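Local coordinates for protein Cfl (Pectobacterium brasiliense, PDB 7A9J) that probably acts as an ATP-dependent, adenylate-forming ligase that activates coronafacic acid and related carboxylic acids for amide formation, at residues Ile77-Gly80 against Glu84-Ala87; Ala87-Cys92 against Ala97-Leu102. The protein carries 1 engineered substitution. One frame throughout, in Å; residues are numbered along the deposited sequence.

Contact 1 of 2, residues Ile77-Gly80 against Glu84-Ala87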
ATOM      1  N   ILE A  77      -4.468 -17.862   4.812  1.00 30.63           N
ATOM      2  CA  ILE A  77      -4.310 -17.904   3.367  1.00 31.58           C
ATOM      3  C   ILE A  77      -2.899 -17.439   3.056  1.00 32.34           C
ATOM      4  O   ILE A  77      -2.445 -16.397   3.559  1.00 31.30           O
ATOM      5  CB  ILE A  77      -5.342 -17.011   2.648  1.00 29.47           C
ATOM      6  CG1 ILE A  77      -6.763 -17.467   3.000  1.00 35.55           C
ATOM      7  CG2 ILE A  77      -5.163 -17.160   1.146  1.00 31.76           C
ATOM      8  CD1 ILE A  77      -7.850 -16.636   2.331  1.00 38.41           C
ATOM      9  N   HIS A  78      -2.228 -18.175   2.208  1.00 30.18           N
ATOM     10  CA  HIS A  78      -0.778 -17.964   2.146  1.00 32.57           C
ATOM     11  C   HIS A  78      -0.362 -18.306   0.710  1.00 40.86           C
ATOM     12  O   HIS A  78       0.070 -19.410   0.429  1.00 33.35           O
ATOM     13  CB  HIS A  78      -0.097 -18.837   3.201  1.00 34.64           C
ATOM     14  CG  HIS A  78       1.391 -18.655   3.335  1.00 33.03           C
ATOM     15  ND1 HIS A  78       2.240 -19.739   3.511  1.00 35.62           N
ATOM     16  CD2 HIS A  78       2.172 -17.544   3.455  1.00 32.01           C
ATOM     17  CE1 HIS A  78       3.478 -19.305   3.666  1.00 37.96           C
ATOM     18  NE2 HIS A  78       3.463 -17.981   3.680  1.00 34.09           N
ATOM     19  N   MET A  79      -0.525 -17.346  -0.212  1.00 31.26           N
ATOM     20  CA  MET A  79      -0.234 -17.642  -1.613  1.00 32.38           C
ATOM     21  C   MET A  79       0.066 -16.375  -2.419  1.00 32.73           C
ATOM     22  O   MET A  79      -0.274 -15.245  -2.020  1.00 31.53           O
ATOM     23  CB  MET A  79      -1.374 -18.432  -2.253  1.00 43.78           C
ATOM     24  CG  MET A  79      -2.641 -17.753  -2.418  1.00 42.36           C
ATOM     25  SD  MET A  79      -3.921 -18.829  -3.290  1.00 37.14           S
ATOM     26  CE  MET A  79      -3.964 -20.335  -2.298  1.00 45.21           C
ATOM     27  N   GLY A  80       0.820 -16.588  -3.506  1.00 30.26           N
ATOM     28  CA  GLY A  80       1.158 -15.524  -4.439  1.00 35.62           C
ATOM     29  C   GLY A  80      -0.034 -15.184  -5.321  1.00 32.48           C
ATOM     30  O   GLY A  80      -1.140 -15.687  -5.132  1.00 34.13           O
ATOM     31  N   GLU A  84      -6.942 -18.254  -7.964  1.00 29.35           N
ATOM     32  CA  GLU A  84      -7.443 -18.978  -6.803  1.00 27.05           C
ATOM     33  C   GLU A  84      -7.447 -18.117  -5.558  1.00 30.59           C
ATOM     34  O   GLU A  84      -8.326 -18.325  -4.693  1.00 29.80           O
ATOM     35  CB  GLU A  84      -6.610 -20.249  -6.531  1.00 29.80           C
ATOM     36  CG  GLU A  84      -6.879 -21.323  -7.594  1.00 30.48           C
ATOM     37  CD  GLU A  84      -6.125 -21.073  -8.911  1.00 35.94           C
ATOM     38  OE1 GLU A  84      -5.274 -20.166  -9.019  1.00 33.74           O
ATOM     39  OE2 GLU A  84      -6.373 -21.849  -9.851  1.00 35.80           O
ATOM     40  N   LEU A  85      -6.518 -17.132  -5.461  1.00 27.05           N
ATOM     41  CA  LEU A  85      -6.466 -16.302  -4.260  1.00 28.09           C
ATOM     42  C   LEU A  85      -7.717 -15.438  -4.174  1.00 26.39           C
ATOM     43  O   LEU A  85      -8.392 -15.409  -3.132  1.00 26.71           O
ATOM     44  CB  LEU A  85      -5.178 -15.436  -4.269  1.00 26.26           C
ATOM     45  CG  LEU A  85      -5.029 -14.475  -3.073  1.00 26.36           C
ATOM     46  CD1 LEU A  85      -5.326 -15.213  -1.735  1.00 26.84           C
ATOM     47  CD2 LEU A  85      -3.597 -13.919  -3.081  1.00 26.62           C
ATOM     48  N   ILE A  86      -8.072 -14.753  -5.267  0.60 27.74           N
ATOM     49  CA  ILE A  86      -9.250 -13.890  -5.180  0.60 28.36           C
ATOM     50  C   ILE A  86     -10.523 -14.738  -5.087  0.60 26.28           C
ATOM     51  O   ILE A  86     -11.465 -14.379  -4.361  0.60 26.07           O
ATOM     52  CB  ILE A  86      -9.268 -12.889  -6.355  0.60 24.54           C
ATOM     53  CG1 ILE A  86     -10.497 -11.937  -6.239  0.60 24.83           C
ATOM     54  CG2 ILE A  86      -9.209 -13.648  -7.700  0.60 24.47           C
ATOM     55  CD1 ILE A  86     -10.588 -11.104  -4.884  0.60 24.81           C
ATOM     56  N   ALA A  87     -10.551 -15.910  -5.734  1.00 25.83           N
ATOM     57  CA  ALA A  87     -11.708 -16.767  -5.573  1.00 26.87           C
ATOM     58  C   ALA A  87     -11.870 -17.216  -4.124  1.00 29.29           C
ATOM     59  O   ALA A  87     -13.006 -17.318  -3.615  1.00 27.71           O
ATOM     60  CB  ALA A  87     -11.575 -17.954  -6.526  1.00 27.87           C
TER
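The backbones of Ile77-Gly80 and Glu84-Ala87 come nearest at Met79 and Leu85, whose CA atoms stand 6.9 Å apart, a gap filled by the side chains of Ile77, Met79 and Leu85. Leu85 reaches across with CG anti to its backbone N (chi1 178°), which sends CG towards the strand, where the methyls part. CD1 is pressed against Ile77 CG2 at 3.5 Å, closer than carbon atoms usually sit, and lies also against Met79 CG at 3.8 Å. The other methyl, CD2, turns to the backbone just past the strand and rests 3.7 Å from Gly80 O, with the carbonyl oxygen of Met79 equally near. Between them, the two branches of this leucine span all three of its partners. Strand 74-78 and helix 83-95 are the first two elements of a beta-alpha-beta unit in the N-terminal part of the AMP-binding domain, and this contact closes the turn where the chain leaves the strand and enters the helix. Met79 runs past Leu85 in the opposite direction. Its CG takes the position between the backbone N and carbonyl carbon (chi1 67°), and the extended next bond brings SD to 3.7 Å from Leu85 CB, with the CA of the same residue just as close. Around the turn, Gly80 N donates to a carboxylate oxygen of Asp126, and Leu237 packs on Leu85 from a loop. Farther back along the strand, Ile77 also touches Thr88 and Tyr89 on the next turn of the helix.

Contact 2 of 2, residues Ala87-Cys92 against Ala97-Leu102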
ATOM      1  N   ALA A  87     -10.551 -15.910  -5.734  1.00 25.83           N
ATOM      2  CA  ALA A  87     -11.708 -16.767  -5.573  1.00 26.87           C
ATOM      3  C   ALA A  87     -11.870 -17.216  -4.124  1.00 29.29           C
ATOM      4  O   ALA A  87     -13.006 -17.318  -3.615  1.00 27.71           O
ATOM      5  CB  ALA A  87     -11.575 -17.954  -6.526  1.00 27.87           C
ATOM      6  N   THR A  88     -10.741 -17.513  -3.455  1.00 26.95           N
ATOM      7  CA  THR A  88     -10.801 -17.994  -2.078  1.00 28.36           C
ATOM      8  C   THR A  88     -11.273 -16.896  -1.147  1.00 27.68           C
ATOM      9  O   THR A  88     -12.070 -17.157  -0.251  1.00 29.17           O
ATOM     10  CB  THR A  88      -9.411 -18.485  -1.644  1.00 30.79           C
ATOM     11  OG1 THR A  88      -9.092 -19.660  -2.423  1.00 29.41           O
ATOM     12  CG2 THR A  88      -9.391 -18.846  -0.157  1.00 30.96           C
ATOM     13  N   TYR A  89     -10.787 -15.645  -1.342  1.00 29.42           N
ATOM     14  CA  TYR A  89     -11.344 -14.551  -0.540  1.00 29.76           C
ATOM     15  C   TYR A  89     -12.866 -14.507  -0.669  1.00 29.36           C
ATOM     16  O   TYR A  89     -13.578 -14.412   0.332  1.00 26.42           O
ATOM     17  CB  TYR A  89     -10.792 -13.185  -0.985  1.00 25.77           C
ATOM     18  CG  TYR A  89      -9.364 -12.935  -0.757  1.00 27.04           C
ATOM     19  CD1 TYR A  89      -8.681 -13.495   0.335  1.00 29.65           C
ATOM     20  CD2 TYR A  89      -8.680 -12.086  -1.613  1.00 28.81           C
ATOM     21  CE1 TYR A  89      -7.329 -13.169   0.579  1.00 32.65           C
ATOM     22  CE2 TYR A  89      -7.327 -11.785  -1.405  1.00 26.41           C
ATOM     23  CZ  TYR A  89      -6.663 -12.316  -0.306  1.00 27.00           C
ATOM     24  OH  TYR A  89      -5.338 -12.018  -0.059  1.00 27.97           O
ATOM     25  N   TYR A  90     -13.385 -14.562  -1.900  1.00 26.29           N
ATOM     26  CA  TYR A  90     -14.823 -14.463  -2.053  1.00 29.44           C
ATOM     27  C   TYR A  90     -15.555 -15.686  -1.500  1.00 28.61           C
ATOM     28  O   TYR A  90     -16.690 -15.566  -0.989  1.00 26.91           O
ATOM     29  CB  TYR A  90     -15.161 -14.333  -3.519  1.00 30.83           C
ATOM     30  CG  TYR A  90     -15.048 -12.895  -3.987  1.00 28.09           C
ATOM     31  CD1 TYR A  90     -15.897 -11.907  -3.444  1.00 29.36           C
ATOM     32  CD2 TYR A  90     -14.190 -12.550  -5.020  1.00 28.08           C
ATOM     33  CE1 TYR A  90     -15.858 -10.575  -3.934  1.00 29.55           C
ATOM     34  CE2 TYR A  90     -14.148 -11.236  -5.508  1.00 26.39           C
ATOM     35  CZ  TYR A  90     -15.001 -10.275  -4.956  1.00 27.52           C
ATOM     36  OH  TYR A  90     -14.972  -8.992  -5.439  1.00 28.08           O
ATOM     37  N   ALA A  91     -14.952 -16.869  -1.617  1.00 29.86           N
ATOM     38  CA  ALA A  91     -15.594 -18.046  -1.028  1.00 33.74           C
ATOM     39  C   ALA A  91     -15.700 -17.935   0.498  1.00 29.44           C
ATOM     40  O   ALA A  91     -16.727 -18.358   1.076  1.00 30.72           O
ATOM     41  CB  ALA A  91     -14.877 -19.342  -1.444  1.00 33.44           C
ATOM     42  N   CYS A  92     -14.640 -17.406   1.161  1.00 29.82           N
ATOM     43  CA  CYS A  92     -14.677 -17.197   2.599  1.00 33.53           C
ATOM     44  C   CYS A  92     -15.780 -16.223   2.960  1.00 30.96           C
ATOM     45  O   CYS A  92     -16.586 -16.470   3.870  1.00 32.27           O
ATOM     46  CB  CYS A  92     -13.324 -16.642   3.061  1.00 31.33           C
ATOM     47  SG  CYS A  92     -12.051 -17.912   2.992  1.00 34.71           S
ATOM     48  N   ALA A  97     -16.611 -17.515   6.471  1.00 33.84           N
ATOM     49  CA  ALA A  97     -15.337 -17.905   7.047  1.00 33.64           C
ATOM     50  C   ALA A  97     -14.415 -16.696   7.077  1.00 35.63           C
ATOM     51  O   ALA A  97     -14.373 -15.892   6.140  1.00 33.58           O
ATOM     52  CB  ALA A  97     -14.692 -19.059   6.262  1.00 33.24           C
ATOM     53  N   VAL A  98     -13.712 -16.564   8.192  1.00 32.43           N
ATOM     54  CA  VAL A  98     -12.832 -15.422   8.438  1.00 32.92           C
ATOM     55  C   VAL A  98     -11.496 -15.681   7.753  1.00 32.71           C
ATOM     56  O   VAL A  98     -10.810 -16.662   8.059  1.00 36.46           O
ATOM     57  CB  VAL A  98     -12.666 -15.246   9.950  1.00 33.76           C
ATOM     58  CG1 VAL A  98     -11.674 -14.107  10.294  1.00 32.85           C
ATOM     59  CG2 VAL A  98     -14.025 -15.033  10.581  1.00 33.42           C
ATOM     60  N   PHE A  99     -11.110 -14.828   6.809  1.00 28.78           N
ATOM     61  CA  PHE A  99      -9.833 -15.103   6.171  1.00 30.53           C
ATOM     62  C   PHE A  99      -8.705 -14.292   6.796  1.00 29.28           C
ATOM     63  O   PHE A  99      -8.905 -13.162   7.239  1.00 29.01           O
ATOM     64  CB  PHE A  99      -9.847 -14.893   4.665  1.00 29.97           C
ATOM     65  CG  PHE A  99     -10.282 -13.523   4.190  1.00 31.04           C
ATOM     66  CD1 PHE A  99      -9.320 -12.603   3.769  1.00 32.39           C
ATOM     67  CD2 PHE A  99     -11.633 -13.203   4.067  1.00 33.80           C
ATOM     68  CE1 PHE A  99      -9.677 -11.355   3.247  1.00 32.40           C
ATOM     69  CE2 PHE A  99     -12.021 -11.926   3.542  1.00 32.36           C
ATOM     70  CZ  PHE A  99     -11.002 -11.003   3.153  1.00 35.23           C
ATOM     71  N   VAL A 100      -7.536 -14.920   6.858  1.00 28.42           N
ATOM     72  CA  VAL A 100      -6.365 -14.376   7.581  1.00 27.66           C
ATOM     73  C   VAL A 100      -5.199 -14.421   6.601  1.00 31.99           C
ATOM     74  O   VAL A 100      -4.483 -15.424   6.528  1.00 30.95           O
ATOM     75  CB  VAL A 100      -6.037 -15.167   8.861  1.00 29.68           C
ATOM     76  CG1 VAL A 100      -4.906 -14.437   9.645  1.00 30.03           C
ATOM     77  CG2 VAL A 100      -7.266 -15.341   9.730  1.00 32.11           C
ATOM     78  N   PRO A 101      -4.979 -13.362   5.820  1.00 30.29           N
ATOM     79  CA  PRO A 101      -3.910 -13.383   4.832  1.00 29.34           C
ATOM     80  C   PRO A 101      -2.538 -13.335   5.512  1.00 29.61           C
ATOM     81  O   PRO A 101      -2.308 -12.574   6.481  1.00 35.48           O
ATOM     82  CB  PRO A 101      -4.175 -12.129   3.987  1.00 34.25           C
ATOM     83  CG  PRO A 101      -5.499 -11.580   4.445  1.00 33.88           C
ATOM     84  CD  PRO A 101      -5.828 -12.156   5.767  1.00 28.77           C
ATOM     85  N   LEU A 102      -1.646 -14.212   5.060  1.00 32.28           N
ATOM     86  CA  LEU A 102      -0.287 -14.320   5.602  1.00 32.78           C
ATOM     87  C   LEU A 102       0.691 -13.751   4.588  1.00 30.79           C
ATOM     88  O   LEU A 102       0.920 -14.352   3.535  1.00 34.22           O
ATOM     89  CB  LEU A 102       0.100 -15.763   5.925  1.00 33.96           C
ATOM     90  CG  LEU A 102      -0.870 -16.453   6.868  1.00 36.87           C
ATOM     91  CD1 LEU A 102      -0.504 -17.958   7.024  1.00 38.47           C
ATOM     92  CD2 LEU A 102      -0.901 -15.710   8.178  1.00 43.03           C
TER
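Tyr89 and Phe99 bring their rings together in the closest meeting of two side chains in this contact, with Tyr89 CD1 3.6 Å from Phe99 CD1. The centroids are 5.0 Å apart and the planes are inclined by 36°, an oblique meeting in which the CD1-CE1 side of each ring does the touching while the two side chains cross at about a right angle. CB of Phe99 points at the helix, and CG, set between backbone N and carbonyl carbon (chi1 56°), turns the ring to the side on which the Tyr89 ring lies. The other flank of that ring lies near Cys92, whose CB is 4.0 Å from Phe99 CD2. Helix 83-95 and strand 98-101 form the second half of a beta-alpha-beta crossover: the segment axes approach to 8.3 Å and run nearly antiparallel, at 148°, as the chain turns back into the parallel sheet. At this turn the backbones converge, and Ala97 N donates to Cys92 O over 2.8 Å in a weak, bent hydrogen bond. Beside it Cys92 CB comes to 3.3 Å from Ala97 O. Packing is looser where the segments splay apart, at Pro101, which the helix reaches with little more than the phenol end of Tyr89: OH lies 4.2 Å from Pro101 CB. This looser side is not a solvent face: all five touching residues are buried, and Ile243 of helix 240-251 and Ile238 pack on both Tyr89 and Pro101. The phenol OH itself is hydrogen-bonded to the carbonyl oxygen of Leu237. Phe99 also bonds through its backbone to Ala184 and Ile186 of strand 183-188, beyond the edge of the five-stranded parallel sheet.

How the contacts relate
The two contacts follow one another along the chain, 77-80 with 84-87 and then 87-92 with 97-102, their centres about 8 Å apart. Both use helix 83-95, contact 1 near its beginning and contact 2 further on, and Ala87 belongs to both. The strands they reach, 74-78 and 98-101, are parallel neighbours at one end of a five-stranded sheet. There Ile77 O probably accepts from Leu102 N at 2.8 Å, and Ile77 CD1 packs on Phe99 CB. The two contacts thus pack one helix on two adjacent parallel strands of a beta-alpha-beta unit, with helices 50-66 and 240-251 also packing on the helix.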